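Local structure of MAGE domain-containing protein (Xenopus laevis, 7DG2) at residues M103-N114 against T181-V190; K12-L20 against D34-E42. The protein is the MAGE-family Nse3-type subunit that pairs with Nse1 and, with it, probably shapes Nse4 within the DNA-binding Smc5/6 complex. All coordinates share one frame; numbering follows the deposited sequence.

Interaction 1: residues M103-N114 against T181-V190; sequences MVILSLIFMKGN and TSKMKVLEFV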
loop_
_atom_site.group_PDB
_atom_site.type_symbol
_atom_site.label_atom_id
_atom_site.label_comp_id
_atom_site.label_asym_id
_atom_site.label_seq_id
_atom_site.Cartn_x
_atom_site.Cartn_y
_atom_site.Cartn_z
ATOM N N MET B 103 11.572 13.443 -6.333
ATOM C CA MET B 103 11.234 14.630 -7.111
ATOM C C MET B 103 12.355 15.664 -7.061
ATOM O O MET B 103 12.628 16.354 -8.053
ATOM C CB MET B 103 9.929 15.234 -6.596
ATOM C CG MET B 103 9.576 16.575 -7.231
ATOM S SD MET B 103 9.233 16.453 -8.998
ATOM C CE MET B 103 7.427 16.493 -8.992
ATOM N N VAL B 104 13.013 15.783 -5.913
ATOM C CA VAL B 104 14.135 16.709 -5.791
ATOM C C VAL B 104 15.269 16.288 -6.719
ATOM O O VAL B 104 15.897 17.126 -7.381
ATOM C CB VAL B 104 14.586 16.776 -4.321
ATOM C CG1 VAL B 104 15.913 17.502 -4.198
ATOM C CG2 VAL B 104 13.521 17.452 -3.483
ATOM N N ILE B 105 15.528 14.981 -6.802
ATOM C CA ILE B 105 16.578 14.469 -7.683
ATOM C C ILE B 105 16.190 14.654 -9.150
ATOM O O ILE B 105 16.997 15.105 -9.975
ATOM C CB ILE B 105 16.875 12.992 -7.354
ATOM C CG1 ILE B 105 17.445 12.866 -5.942
ATOM C CG2 ILE B 105 17.828 12.387 -8.376
ATOM C CD1 ILE B 105 17.561 11.410 -5.475
ATOM N N LEU B 106 14.950 14.299 -9.505
ATOM C CA LEU B 106 14.502 14.519 -10.881
ATOM C C LEU B 106 14.602 15.991 -11.257
ATOM O O LEU B 106 14.893 16.329 -12.410
ATOM C CB LEU B 106 13.056 14.041 -11.061
ATOM C CG LEU B 106 12.794 12.529 -10.951
ATOM C CD1 LEU B 106 11.291 12.259 -11.001
ATOM C CD2 LEU B 106 13.485 11.776 -12.072
ATOM N N SER B 107 14.315 16.874 -10.300
ATOM C CA SER B 107 14.370 18.308 -10.552
ATOM C C SER B 107 15.777 18.739 -10.936
ATOM O O SER B 107 15.966 19.440 -11.935
ATOM C CB SER B 107 13.893 19.085 -9.324
ATOM O OG SER B 107 12.502 18.886 -9.091
ATOM N N LEU B 108 16.776 18.321 -10.155
ATOM C CA LEU B 108 18.152 18.715 -10.453
ATOM C C LEU B 108 18.568 18.215 -11.829
ATOM O O LEU B 108 19.129 18.965 -12.638
ATOM C CB LEU B 108 19.100 18.191 -9.371
ATOM C CG LEU B 108 20.572 18.578 -9.602
ATOM C CD1 LEU B 108 20.729 20.083 -9.516
ATOM C CD2 LEU B 108 21.521 17.873 -8.624
ATOM N N ILE B 109 18.264 16.953 -12.122
ATOM C CA ILE B 109 18.645 16.368 -13.402
ATOM C C ILE B 109 18.044 17.163 -14.550
ATOM O O ILE B 109 18.744 17.582 -15.475
ATOM C CB ILE B 109 18.215 14.894 -13.457
ATOM C CG1 ILE B 109 18.968 14.063 -12.417
ATOM C CG2 ILE B 109 18.374 14.346 -14.880
ATOM C CD1 ILE B 109 18.404 12.653 -12.276
ATOM N N PHE B 110 16.731 17.387 -14.505
ATOM C CA PHE B 110 16.064 18.092 -15.590
ATOM C C PHE B 110 16.541 19.538 -15.696
ATOM O O PHE B 110 16.826 20.026 -16.797
ATOM C CB PHE B 110 14.545 18.025 -15.380
ATOM C CG PHE B 110 13.777 19.058 -16.157
ATOM C CD1 PHE B 110 13.747 19.025 -17.543
ATOM C CD2 PHE B 110 13.085 20.066 -15.494
ATOM C CE1 PHE B 110 13.041 19.990 -18.268
ATOM C CE2 PHE B 110 12.376 21.028 -16.205
ATOM C CZ PHE B 110 12.356 20.985 -17.599
ATOM N N MET B 111 16.640 20.242 -14.564
ATOM C CA MET B 111 16.948 21.669 -14.610
ATOM C C MET B 111 18.370 21.924 -15.089
ATOM O O MET B 111 18.642 23.001 -15.636
ATOM C CB MET B 111 16.720 22.307 -13.236
ATOM C CG MET B 111 15.238 22.346 -12.776
ATOM S SD MET B 111 14.122 23.216 -13.905
ATOM C CE MET B 111 14.519 24.927 -13.520
ATOM N N LYS B 112 19.260 20.943 -14.926
ATOM C CA LYS B 112 20.641 21.009 -15.382
ATOM C C LYS B 112 20.845 20.357 -16.742
ATOM O O LYS B 112 21.967 19.956 -17.062
ATOM C CB LYS B 112 21.567 20.351 -14.354
ATOM C CG LYS B 112 21.718 21.129 -13.074
ATOM C CD LYS B 112 22.328 22.489 -13.357
ATOM C CE LYS B 112 22.817 23.157 -12.088
ATOM N NZ LYS B 112 23.485 24.449 -12.400
ATOM N N GLY B 113 19.797 20.231 -17.547
ATOM C CA GLY B 113 19.957 19.751 -18.907
ATOM C C GLY B 113 19.820 18.258 -19.101
ATOM O O GLY B 113 20.378 17.724 -20.066
ATOM N N ASN B 114 19.114 17.566 -18.206
ATOM C CA ASN B 114 18.683 16.165 -18.314
ATOM C C ASN B 114 19.780 15.160 -17.980
ATOM O O ASN B 114 19.612 13.960 -18.245
ATOM C CB ASN B 114 18.078 15.875 -19.690
ATOM C CG ASN B 114 16.864 16.747 -19.969
ATOM O OD1 ASN B 114 15.901 16.743 -19.204
ATOM N ND2 ASN B 114 16.927 17.535 -21.034
ATOM N N THR B 181 5.526 11.111 -14.692
ATOM C CA THR B 181 5.506 12.575 -14.628
ATOM C C THR B 181 5.975 13.099 -15.986
ATOM O O THR B 181 5.946 12.393 -16.998
ATOM C CB THR B 181 6.315 13.076 -13.406
ATOM O OG1 THR B 181 6.062 14.474 -13.189
ATOM C CG2 THR B 181 7.823 12.850 -13.566
ATOM N N SER B 182 6.363 14.370 -16.041
ATOM C CA SER B 182 6.796 14.967 -17.293
ATOM C C SER B 182 7.760 16.094 -16.969
ATOM O O SER B 182 7.810 16.589 -15.845
ATOM C CB SER B 182 5.616 15.510 -18.104
ATOM O OG SER B 182 5.116 16.716 -17.534
ATOM N N LYS B 183 8.513 16.519 -17.980
ATOM C CA LYS B 183 9.395 17.661 -17.764
ATOM C C LYS B 183 8.611 18.900 -17.346
ATOM O O LYS B 183 9.038 19.633 -16.447
ATOM C CB LYS B 183 10.212 17.941 -19.025
ATOM C CG LYS B 183 11.289 16.900 -19.311
ATOM C CD LYS B 183 12.016 17.259 -20.598
ATOM C CE LYS B 183 13.168 16.315 -20.873
ATOM N NZ LYS B 183 13.835 16.660 -22.183
ATOM N N MET B 184 7.450 19.148 -17.971
ATOM C CA MET B 184 6.690 20.350 -17.634
ATOM C C MET B 184 6.132 20.266 -16.220
ATOM O O MET B 184 6.140 21.258 -15.485
ATOM C CB MET B 184 5.568 20.580 -18.650
ATOM C CG MET B 184 4.832 21.901 -18.471
ATOM S SD MET B 184 5.935 23.319 -18.672
ATOM C CE MET B 184 6.090 23.375 -20.463
ATOM N N LYS B 185 5.655 19.084 -15.812
ATOM C CA LYS B 185 5.189 18.930 -14.439
ATOM C C LYS B 185 6.314 19.170 -13.436
ATOM O O LYS B 185 6.103 19.819 -12.409
ATOM C CB LYS B 185 4.588 17.533 -14.238
ATOM C CG LYS B 185 3.259 17.300 -14.932
ATOM C CD LYS B 185 2.131 18.060 -14.254
ATOM C CE LYS B 185 0.768 17.570 -14.759
ATOM N NZ LYS B 185 -0.358 18.437 -14.313
ATOM N N VAL B 186 7.516 18.648 -13.710
ATOM C CA VAL B 186 8.625 18.865 -12.783
ATOM C C VAL B 186 9.015 20.345 -12.760
ATOM O O VAL B 186 9.305 20.913 -11.698
ATOM C CB VAL B 186 9.813 17.957 -13.149
ATOM C CG1 VAL B 186 11.037 18.329 -12.319
ATOM C CG2 VAL B 186 9.441 16.482 -12.908
ATOM N N LEU B 187 9.000 20.995 -13.928
ATOM C CA LEU B 187 9.255 22.430 -13.981
ATOM C C LEU B 187 8.227 23.201 -13.164
ATOM O O LEU B 187 8.557 24.197 -12.505
ATOM C CB LEU B 187 9.252 22.909 -15.431
ATOM C CG LEU B 187 9.472 24.417 -15.606
ATOM C CD1 LEU B 187 10.791 24.834 -14.947
ATOM C CD2 LEU B 187 9.480 24.772 -17.091
ATOM N N GLU B 188 6.971 22.753 -13.199
ATOM C CA GLU B 188 5.932 23.405 -12.412
ATOM C C GLU B 188 6.172 23.227 -10.919
ATOM O O GLU B 188 5.919 24.144 -10.134
ATOM C CB GLU B 188 4.558 22.867 -12.820
ATOM C CG GLU B 188 4.126 23.387 -14.175
ATOM C CD GLU B 188 2.868 22.733 -14.727
ATOM O OE1 GLU B 188 2.280 21.851 -14.065
ATOM O OE2 GLU B 188 2.470 23.119 -15.845
ATOM N N PHE B 189 6.664 22.054 -10.511
ATOM C CA PHE B 189 7.026 21.835 -9.119
ATOM C C PHE B 189 8.185 22.733 -8.707
ATOM O O PHE B 189 8.125 23.406 -7.673
ATOM C CB PHE B 189 7.388 20.361 -8.910
ATOM C CG PHE B 189 7.989 20.072 -7.569
ATOM C CD1 PHE B 189 7.176 19.793 -6.479
ATOM C CD2 PHE B 189 9.368 20.071 -7.396
ATOM C CE1 PHE B 189 7.730 19.522 -5.237
ATOM C CE2 PHE B 189 9.925 19.809 -6.160
ATOM C CZ PHE B 189 9.104 19.533 -5.079
ATOM N N VAL B 190 9.253 22.744 -9.506
ATOM C CA VAL B 190 10.416 23.572 -9.190
ATOM C C VAL B 190 10.003 25.036 -9.076
ATOM O O VAL B 190 10.366 25.733 -8.116
ATOM C CB VAL B 190 11.506 23.366 -10.255
ATOM C CG1 VAL B 190 12.659 24.342 -10.045
ATOM C CG2 VAL B 190 12.002 21.929 -10.211
#
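Phe110 lays its ring against the first turn of helix 183-193, with the backbone of Lys183 over one face and CE1 3.6 Å from Lys183 CB. Its CG stands anti to the backbone N (chi1 161°), which swings the ring out from helix 94-111 toward Lys183 and Leu187; Phe110 CE2 lies 3.7 Å from Leu187 CB. The Lys183 chain, extended beyond CG, runs past CD1 and CE1 so that its methylenes pack on the aromatic ring while NZ travels on to a salt bridge with Asp207. Asn114 ND2 donates to the same carboxylate, and the two nitrogens, both donors, are thus gathered round one anion; Asn114 OD1 sits in the plane of the Phe110 ring, at its edge. Asn114 is placed there by the Schellman motif that ends helix 94-111, with Gly113 at C-prime. Here helix 94-111 of the MAGE homology domain crosses helix 183-193; 103-111 and 183-190 run 106° apart, and at the middle Val186 is a knob in the hole formed by Met103, Leu106, Ser107 and Phe110. Met103 makes the other large contact: its CG makes a CH-pi contact over the face of Phe189, 3.5 Å from the ring centroid, and the chain, bent at chi2 and chi3, brings SD over the same face in a Met-aromatic contact, 4.3 Å from that centroid. Tyr61 of the Nse4 chain meets Phe189 edge-to-face and also packs on Met103. Between these two anchor points the hydroxyl of Ser107, 3.3 Å from Val190 CG2 at its OG, is turned back to its own helix, where OG donates to Met103 O at 2.7 Å; Ser107 N reaches that oxygen from the opposite face of the carbonyl plane.

Interaction 2: residues K12-L20 against D34-E42; sequences KVGEVVQYL and DIVRSVIKE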
loop_
_atom_site.group_PDB
_atom_site.type_symbol
_atom_site.label_atom_id
_atom_site.label_comp_id
_atom_site.label_asym_id
_atom_site.label_seq_id
_atom_site.Cartn_x
_atom_site.Cartn_y
_atom_site.Cartn_z
ATOM N N LYS B 12 -8.412 -17.045 -16.818
ATOM C CA LYS B 12 -7.045 -16.592 -17.069
ATOM C C LYS B 12 -6.950 -15.079 -17.012
ATOM O O LYS B 12 -5.937 -14.536 -16.559
ATOM C CB LYS B 12 -6.546 -17.052 -18.442
ATOM C CG LYS B 12 -6.582 -18.519 -18.674
ATOM C CD LYS B 12 -5.826 -19.236 -17.608
ATOM C CE LYS B 12 -4.361 -18.988 -17.701
ATOM N NZ LYS B 12 -3.686 -19.921 -16.781
ATOM N N VAL B 13 -7.966 -14.377 -17.534
ATOM C CA VAL B 13 -7.942 -12.917 -17.491
ATOM C C VAL B 13 -7.864 -12.435 -16.051
ATOM O O VAL B 13 -7.070 -11.551 -15.717
ATOM C CB VAL B 13 -9.167 -12.325 -18.212
ATOM C CG1 VAL B 13 -9.262 -10.826 -17.960
ATOM C CG2 VAL B 13 -9.056 -12.596 -19.726
ATOM N N GLY B 14 -8.704 -13.000 -15.180
ATOM C CA GLY B 14 -8.656 -12.623 -13.775
ATOM C C GLY B 14 -7.303 -12.894 -13.142
ATOM O O GLY B 14 -6.807 -12.093 -12.345
ATOM N N GLU B 15 -6.686 -14.025 -13.491
ATOM C CA GLU B 15 -5.367 -14.339 -12.951
ATOM C C GLU B 15 -4.325 -13.329 -13.412
ATOM O O GLU B 15 -3.425 -12.957 -12.650
ATOM C CB GLU B 15 -4.972 -15.766 -13.351
ATOM C CG GLU B 15 -5.860 -16.799 -12.682
ATOM C CD GLU B 15 -5.782 -18.193 -13.294
ATOM O OE1 GLU B 15 -5.060 -18.397 -14.287
ATOM O OE2 GLU B 15 -6.474 -19.094 -12.772
ATOM N N VAL B 16 -4.402 -12.900 -14.673
ATOM C CA VAL B 16 -3.445 -11.908 -15.156
ATOM C C VAL B 16 -3.617 -10.590 -14.406
ATOM O O VAL B 16 -2.634 -9.917 -14.075
ATOM C CB VAL B 16 -3.592 -11.714 -16.677
ATOM C CG1 VAL B 16 -2.784 -10.515 -17.118
ATOM C CG2 VAL B 16 -3.120 -12.989 -17.407
ATOM N N VAL B 17 -4.868 -10.178 -14.163
ATOM C CA VAL B 17 -5.102 -8.956 -13.391
ATOM C C VAL B 17 -4.491 -9.094 -12.004
ATOM O O VAL B 17 -3.798 -8.195 -11.522
ATOM C CB VAL B 17 -6.605 -8.634 -13.315
ATOM C CG1 VAL B 17 -6.864 -7.449 -12.369
ATOM C CG2 VAL B 17 -7.153 -8.344 -14.706
ATOM N N GLN B 18 -4.729 -10.232 -11.350
ATOM C CA GLN B 18 -4.144 -10.442 -10.024
ATOM C C GLN B 18 -2.629 -10.352 -10.081
ATOM O O GLN B 18 -1.998 -9.742 -9.208
ATOM C CB GLN B 18 -4.541 -11.805 -9.468
ATOM C CG GLN B 18 -5.987 -11.971 -9.113
ATOM C CD GLN B 18 -6.228 -13.338 -8.511
ATOM O OE1 GLN B 18 -6.654 -14.266 -9.207
ATOM N NE2 GLN B 18 -5.925 -13.483 -7.213
ATOM N N TYR B 19 -2.031 -10.982 -11.094
ATOM C CA TYR B 19 -0.582 -10.983 -11.229
ATOM C C TYR B 19 -0.055 -9.570 -11.433
ATOM O O TYR B 19 0.947 -9.180 -10.825
ATOM C CB TYR B 19 -0.211 -11.887 -12.410
ATOM C CG TYR B 19 1.250 -12.052 -12.699
ATOM C CD1 TYR B 19 2.000 -13.007 -12.029
ATOM C CD2 TYR B 19 1.871 -11.303 -13.685
ATOM C CE1 TYR B 19 3.328 -13.194 -12.329
ATOM C CE2 TYR B 19 3.202 -11.477 -13.975
ATOM C CZ TYR B 19 3.926 -12.419 -13.295
ATOM O OH TYR B 19 5.262 -12.608 -13.579
ATOM N N LEU B 20 -0.725 -8.780 -12.282
ATOM C CA LEU B 20 -0.270 -7.408 -12.508
ATOM C C LEU B 20 -0.295 -6.587 -11.217
ATOM O O LEU B 20 0.652 -5.843 -10.918
ATOM C CB LEU B 20 -1.140 -6.756 -13.587
ATOM C CG LEU B 20 -0.801 -7.299 -14.978
ATOM C CD1 LEU B 20 -1.879 -6.893 -15.963
ATOM C CD2 LEU B 20 0.562 -6.766 -15.432
ATOM N N ASP B 34 7.028 -12.666 -18.835
ATOM C CA ASP B 34 6.709 -13.334 -17.574
ATOM C C ASP B 34 5.205 -13.489 -17.391
ATOM O O ASP B 34 4.745 -14.515 -16.888
ATOM C CB ASP B 34 7.295 -12.572 -16.383
ATOM C CG ASP B 34 8.809 -12.691 -16.278
ATOM O OD1 ASP B 34 9.373 -13.712 -16.729
ATOM O OD2 ASP B 34 9.437 -11.761 -15.724
ATOM N N ILE B 35 4.408 -12.486 -17.786
ATOM C CA ILE B 35 2.961 -12.678 -17.792
ATOM C C ILE B 35 2.592 -13.903 -18.616
ATOM O O ILE B 35 1.789 -14.748 -18.196
ATOM C CB ILE B 35 2.251 -11.427 -18.342
ATOM C CG1 ILE B 35 2.616 -10.196 -17.519
ATOM C CG2 ILE B 35 0.735 -11.664 -18.345
ATOM C CD1 ILE B 35 2.108 -8.899 -18.181
ATOM N N VAL B 36 3.147 -13.998 -19.824
ATOM C CA VAL B 36 2.740 -15.076 -20.721
ATOM C C VAL B 36 3.195 -16.433 -20.189
ATOM O O VAL B 36 2.426 -17.403 -20.183
ATOM C CB VAL B 36 3.273 -14.800 -22.133
ATOM C CG1 VAL B 36 2.924 -15.964 -23.066
ATOM C CG2 VAL B 36 2.667 -13.482 -22.646
ATOM N N ARG B 37 4.434 -16.510 -19.708
ATOM C CA ARG B 37 5.012 -17.783 -19.274
ATOM C C ARG B 37 4.427 -18.244 -17.945
ATOM O O ARG B 37 4.033 -19.409 -17.802
ATOM C CB ARG B 37 6.537 -17.643 -19.171
ATOM C CG ARG B 37 7.270 -18.770 -18.443
ATOM C CD ARG B 37 8.773 -18.588 -18.654
ATOM N NE ARG B 37 9.546 -18.202 -17.471
ATOM C CZ ARG B 37 9.390 -17.085 -16.755
ATOM N NH1 ARG B 37 10.190 -16.856 -15.722
ATOM N NH2 ARG B 37 8.435 -16.207 -17.028
ATOM N N SER B 38 4.346 -17.342 -16.969
ATOM C CA SER B 38 3.981 -17.719 -15.609
ATOM C C SER B 38 2.488 -17.795 -15.380
ATOM O O SER B 38 2.050 -18.515 -14.475
ATOM C CB SER B 38 4.580 -16.733 -14.600
ATOM O OG SER B 38 5.995 -16.833 -14.590
ATOM N N VAL B 39 1.685 -17.037 -16.125
ATOM C CA VAL B 39 0.244 -17.013 -15.924
ATOM C C VAL B 39 -0.510 -17.610 -17.112
ATOM O O VAL B 39 -1.388 -18.456 -16.936
ATOM C CB VAL B 39 -0.242 -15.576 -15.623
ATOM C CG1 VAL B 39 -1.712 -15.586 -15.278
ATOM C CG2 VAL B 39 0.571 -14.991 -14.488
ATOM N N ILE B 40 -0.232 -17.131 -18.326
ATOM C CA ILE B 40 -1.111 -17.496 -19.436
ATOM C C ILE B 40 -0.881 -18.941 -19.868
ATOM O O ILE B 40 -1.835 -19.641 -20.244
ATOM C CB ILE B 40 -0.932 -16.476 -20.578
ATOM C CG1 ILE B 40 -1.441 -15.112 -20.060
ATOM C CG2 ILE B 40 -1.701 -16.903 -21.829
ATOM C CD1 ILE B 40 -1.450 -13.990 -21.090
ATOM N N LYS B 41 0.360 -19.418 -19.784
ATOM C CA LYS B 41 0.691 -20.833 -19.923
ATOM C C LYS B 41 0.141 -21.419 -21.221
ATOM O O LYS B 41 0.504 -20.950 -22.305
ATOM C CB LYS B 41 0.200 -21.600 -18.695
ATOM C CG LYS B 41 0.973 -21.250 -17.421
ATOM C CD LYS B 41 0.226 -21.744 -16.179
ATOM C CE LYS B 41 1.074 -21.604 -14.930
ATOM N NZ LYS B 41 0.370 -22.185 -13.749
ATOM N N GLU B 42 -0.729 -22.432 -21.142
ATOM C CA GLU B 42 -1.145 -23.105 -22.374
ATOM C C GLU B 42 -2.138 -22.296 -23.205
ATOM O O GLU B 42 -2.545 -22.760 -24.278
ATOM C CB GLU B 42 -1.725 -24.487 -22.048
ATOM C CG GLU B 42 -3.106 -24.464 -21.418
ATOM C CD GLU B 42 -3.086 -24.430 -19.895
ATOM O OE1 GLU B 42 -2.161 -23.836 -19.299
ATOM O OE2 GLU B 42 -4.021 -24.995 -19.290
HETATM O O HOH W 1 -2.341 -19.113 -14.181
HETATM O O HOH W 2 6.602 -14.536 -12.396
#
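Tyr19 is a knob in the hole formed by Asp34, Ile35, Ser38 and Val39, where helices 6-23 and 32-40 of the MAGE homology domain, whose family belongs to the helix-turn-helix clan, pack together; the N-to-C directions of 12-20 and 34-40 are 122° apart. The tight part is apolar. Val39 CG2 lies over one face of the Tyr19 ring in a CH-pi contact, 3.7 Å from the centroid, and Ile35 CG1 approaches CE2 obliquely. Val39's other methyl, CG1, meets Val16 CG2 at 3.6 Å, while Leu20 CD2 touches Ile35 CD1. With the ring cut back to an alanine here, Val39 and Ile35 would probably face a gap and water 2 would lose one partner. The looser side holds the partly exposed Asp34, Ser38 and Glu15. There water 2, bound to Ser38 OG, lies at the Tyr19 ring edge, in plane, 2.6 Å from Tyr19 OH. Lys12 is instead a buried polar grip: its bent chain curls over the last turn of helix 32-40, which carries a pi-type turn, and forms a salt bridge with Glu15 whose hydrogen bond, Lys12 NZ to Glu15 OE1, is weak. Water 1 joins Glu15 OE1 to Val39 O, the same oxygen that Lys12 NZ approaches almost head-on, 2.7 Å away with a C=O...N angle of 168°.

Both segments of interaction 2 precede those of interaction 1, and the chain's centre falls between the two contacts, whose centres are 36 Å apart and whose nearest atoms are about 18 Å apart. They share no helix: 12-20 and 34-42 join helices 6-23 and 32-40, beside the three-stranded sheet of 30-31, 64-70 and 75-80, whereas 103-114 and 181-190 join helices 94-111 and 183-193, beside the sheet of 116-117, 156-160 and 169-173. Each thus fixes a helix pair in a different half of the protein. Nse1 packs against the 12-20 side of interaction 2 and Nse4 around interaction 1, consistent with separate binding regions for the two partners.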